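Local coordinates for galectin-1 (Bufo arenarum, PDB 1A78), which binds beta-galactosides as a homodimeric lectin, probably recognises many complex carbohydrates, and may regulate cell apoptosis and differentiation, at residues Ala39-His45 with Cys61-Asp67. Coordinates in Å, arbitrary orientation, origin at the centre of the assembly. Residues are numbered along the deposited sequence.
Sequences ASNFLLH and CNSKEAD. With YIO (1-thio-beta-D-galactopyranose), chain C.
Segments 39-45 and 61-67 pair antiparallel in the sugar-binding sheet of the galectin beta sandwich through two hydrogen-bonded pairs: His45 N to Asn62 O (2.7 Å), Asn62 N to His45 O (3.0 Å), Phe42 N to Lys64 O (2.8 Å) and Lys64 N to Phe42 O (2.9 Å). Between them a classic beta bulge sets Leu43 (phi/psi -80/-35) and Leu44 opposite Ser63 alone, shifting the register by one; both face Leu35 of strand 30-35. His45, Phe42, Asn62 and Lys64 share the galactoside-binding face. Asn62 ND2 donates to O6 of the thiogalactose YIO (2.8 Å) and His45 NE2 weakly to YIO O4 (2.9 Å); Asn34 OD1 hydrogen-bonds His45 ND1. At the turn, Asp67 N donates to Ser40 O (2.9 Å), Ser40 OG to Asp67 OD2 (3.1 Å) and Ala66 N to Asn41 OD1 (2.8 Å). Lys64 NZ (chi1 t, chi3 p) donates to Ala39 O (3.0 Å); CE makes a CH-pi contact, 4.1 Å from the Phe42 ring centroid. On the opposite face, Leu44 CD1 touches Cys61 CB at 3.9 Å.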
loop_
_atom_site.group_PDB
_atom_site.type_symbol
_atom_site.label_atom_id
_atom_site.label_comp_id
_atom_site.label_asym_id
_atom_site.label_seq_id
_atom_site.Cartn_x
_atom_site.Cartn_y
_atom_site.Cartn_z
ATOM N N ALA A 39 1.946 -10.444 -10.949
ATOM C CA ALA A 39 3.303 -10.947 -10.799
ATOM C C ALA A 39 3.982 -11.463 -12.068
ATOM O O ALA A 39 5.194 -11.665 -12.070
ATOM C CB ALA A 39 3.350 -12.000 -9.714
ATOM N N SER A 40 3.234 -11.659 -13.143
ATOM C CA SER A 40 3.834 -12.146 -14.384
ATOM C C SER A 40 3.778 -11.136 -15.493
ATOM O O SER A 40 4.130 -11.466 -16.616
ATOM C CB SER A 40 3.102 -13.383 -14.912
ATOM O OG SER A 40 3.104 -14.431 -13.971
ATOM N N ASN A 41 3.244 -9.946 -15.220
ATOM C CA ASN A 41 3.121 -8.923 -16.252
ATOM C C ASN A 41 3.451 -7.599 -15.638
ATOM O O ASN A 41 2.678 -7.103 -14.838
ATOM C CB ASN A 41 1.695 -8.853 -16.814
ATOM C CG ASN A 41 1.235 -10.171 -17.441
ATOM O OD1 ASN A 41 1.457 -10.432 -18.629
ATOM N ND2 ASN A 41 0.576 -10.998 -16.644
ATOM N N PHE A 42 4.628 -7.068 -15.967
ATOM C CA PHE A 42 5.095 -5.780 -15.463
ATOM C C PHE A 42 5.176 -4.797 -16.609
ATOM O O PHE A 42 5.625 -5.135 -17.687
ATOM C CB PHE A 42 6.490 -5.895 -14.854
ATOM C CG PHE A 42 6.570 -6.800 -13.654
ATOM C CD1 PHE A 42 5.449 -7.014 -12.831
ATOM C CD2 PHE A 42 7.777 -7.401 -13.308
ATOM C CE1 PHE A 42 5.537 -7.804 -11.686
ATOM C CE2 PHE A 42 7.878 -8.200 -12.155
ATOM C CZ PHE A 42 6.756 -8.397 -11.346
ATOM N N LEU A 43 4.629 -3.609 -16.409
ATOM C CA LEU A 43 4.715 -2.557 -17.410
ATOM C C LEU A 43 6.123 -2.018 -17.165
ATOM O O LEU A 43 6.839 -1.722 -18.104
ATOM C CB LEU A 43 3.672 -1.473 -17.136
ATOM C CG LEU A 43 2.930 -0.862 -18.323
ATOM C CD1 LEU A 43 2.211 -1.945 -19.147
ATOM C CD2 LEU A 43 1.922 0.163 -17.795
ATOM N N LEU A 44 6.541 -2.017 -15.900
ATOM C CA LEU A 44 7.854 -1.568 -15.501
ATOM C C LEU A 44 8.428 -2.361 -14.343
ATOM O O LEU A 44 7.782 -2.477 -13.309
ATOM C CB LEU A 44 7.836 -0.085 -15.050
ATOM C CG LEU A 44 9.150 0.460 -14.398
ATOM C CD1 LEU A 44 10.340 0.386 -15.385
ATOM C CD2 LEU A 44 9.004 1.892 -13.943
ATOM N N HIS A 45 9.616 -2.937 -14.546
ATOM C CA HIS A 45 10.384 -3.623 -13.501
ATOM C C HIS A 45 11.623 -2.715 -13.358
ATOM O O HIS A 45 12.448 -2.612 -14.283
ATOM C CB HIS A 45 10.816 -5.041 -13.905
ATOM C CG HIS A 45 11.886 -5.633 -13.021
ATOM N ND1 HIS A 45 11.612 -6.257 -11.819
ATOM C CD2 HIS A 45 13.231 -5.717 -13.179
ATOM C CE1 HIS A 45 12.735 -6.696 -11.273
ATOM N NE2 HIS A 45 13.732 -6.382 -12.077
ATOM N N CYS A 61 15.968 -1.569 -16.182
ATOM C CA CYS A 61 14.518 -1.458 -16.266
ATOM C C CYS A 61 14.061 -2.373 -17.365
ATOM O O CYS A 61 14.752 -2.519 -18.376
ATOM C CB CYS A 61 14.064 -0.024 -16.593
ATOM S SG CYS A 61 14.276 1.151 -15.257
ATOM N N ASN A 62 12.906 -3.005 -17.182
ATOM C CA ASN A 62 12.396 -3.894 -18.232
ATOM C C ASN A 62 10.898 -4.061 -18.075
ATOM O O ASN A 62 10.313 -3.554 -17.109
ATOM C CB ASN A 62 13.077 -5.264 -18.155
ATOM C CG ASN A 62 13.109 -5.972 -19.481
ATOM O OD1 ASN A 62 12.452 -5.570 -20.436
ATOM N ND2 ASN A 62 13.876 -7.046 -19.553
ATOM N N SER A 63 10.268 -4.665 -19.074
ATOM C CA SER A 63 8.843 -4.935 -19.031
ATOM C C SER A 63 8.770 -6.459 -19.045
ATOM O O SER A 63 9.746 -7.121 -19.400
ATOM C CB SER A 63 8.138 -4.374 -20.252
ATOM O OG SER A 63 8.607 -5.004 -21.424
ATOM N N LYS A 64 7.632 -7.007 -18.653
ATOM C CA LYS A 64 7.439 -8.431 -18.616
ATOM C C LYS A 64 6.001 -8.716 -18.992
ATOM O O LYS A 64 5.076 -8.070 -18.491
ATOM C CB LYS A 64 7.726 -8.970 -17.215
ATOM C CG LYS A 64 7.710 -10.495 -17.196
ATOM C CD LYS A 64 8.186 -11.119 -15.914
ATOM C CE LYS A 64 7.206 -10.913 -14.800
ATOM N NZ LYS A 64 7.748 -11.556 -13.572
ATOM N N GLU A 65 5.813 -9.634 -19.924
ATOM C CA GLU A 65 4.484 -10.031 -20.348
ATOM C C GLU A 65 4.421 -11.552 -20.365
ATOM O O GLU A 65 5.146 -12.207 -21.117
ATOM C CB GLU A 65 4.146 -9.479 -21.731
ATOM C CG GLU A 65 2.804 -9.981 -22.228
ATOM C CD GLU A 65 2.251 -9.208 -23.407
ATOM O OE1 GLU A 65 2.852 -9.283 -24.507
ATOM O OE2 GLU A 65 1.191 -8.548 -23.232
ATOM N N ALA A 66 3.585 -12.111 -19.502
ATOM C CA ALA A 66 3.432 -13.554 -19.420
ATOM C C ALA A 66 4.763 -14.224 -19.044
ATOM O O ALA A 66 5.152 -15.262 -19.598
ATOM C CB ALA A 66 2.885 -14.101 -20.738
ATOM N N ASP A 67 5.455 -13.603 -18.096
ATOM C CA ASP A 67 6.734 -14.092 -17.588
ATOM C C ASP A 67 7.937 -13.994 -18.512
ATOM O O ASP A 67 9.049 -14.366 -18.132
ATOM C CB ASP A 67 6.594 -15.509 -17.044
ATOM C CG ASP A 67 5.917 -15.535 -15.706
ATOM O OD1 ASP A 67 6.365 -14.770 -14.812
ATOM O OD2 ASP A 67 4.927 -16.301 -15.565
HETATM C C1 YIO C . 17.046 -10.759 -15.013
HETATM C C2 YIO C . 16.677 -10.752 -13.551
HETATM C C3 YIO C . 15.234 -10.316 -13.382
HETATM C C4 YIO C . 15.095 -8.932 -13.951
HETATM C C5 YIO C . 15.533 -8.941 -15.415
HETATM C C6 YIO C . 15.538 -7.564 -16.025
HETATM O O2 YIO C . 16.847 -12.044 -13.015
HETATM O O3 YIO C . 14.912 -10.288 -12.004
HETATM O O4 YIO C . 15.888 -8.035 -13.192
HETATM O O5 YIO C . 16.868 -9.459 -15.568
HETATM O O6 YIO C . 15.544 -7.668 -17.440
HETATM S S1 YIO C . 18.842 -11.003 -15.030
#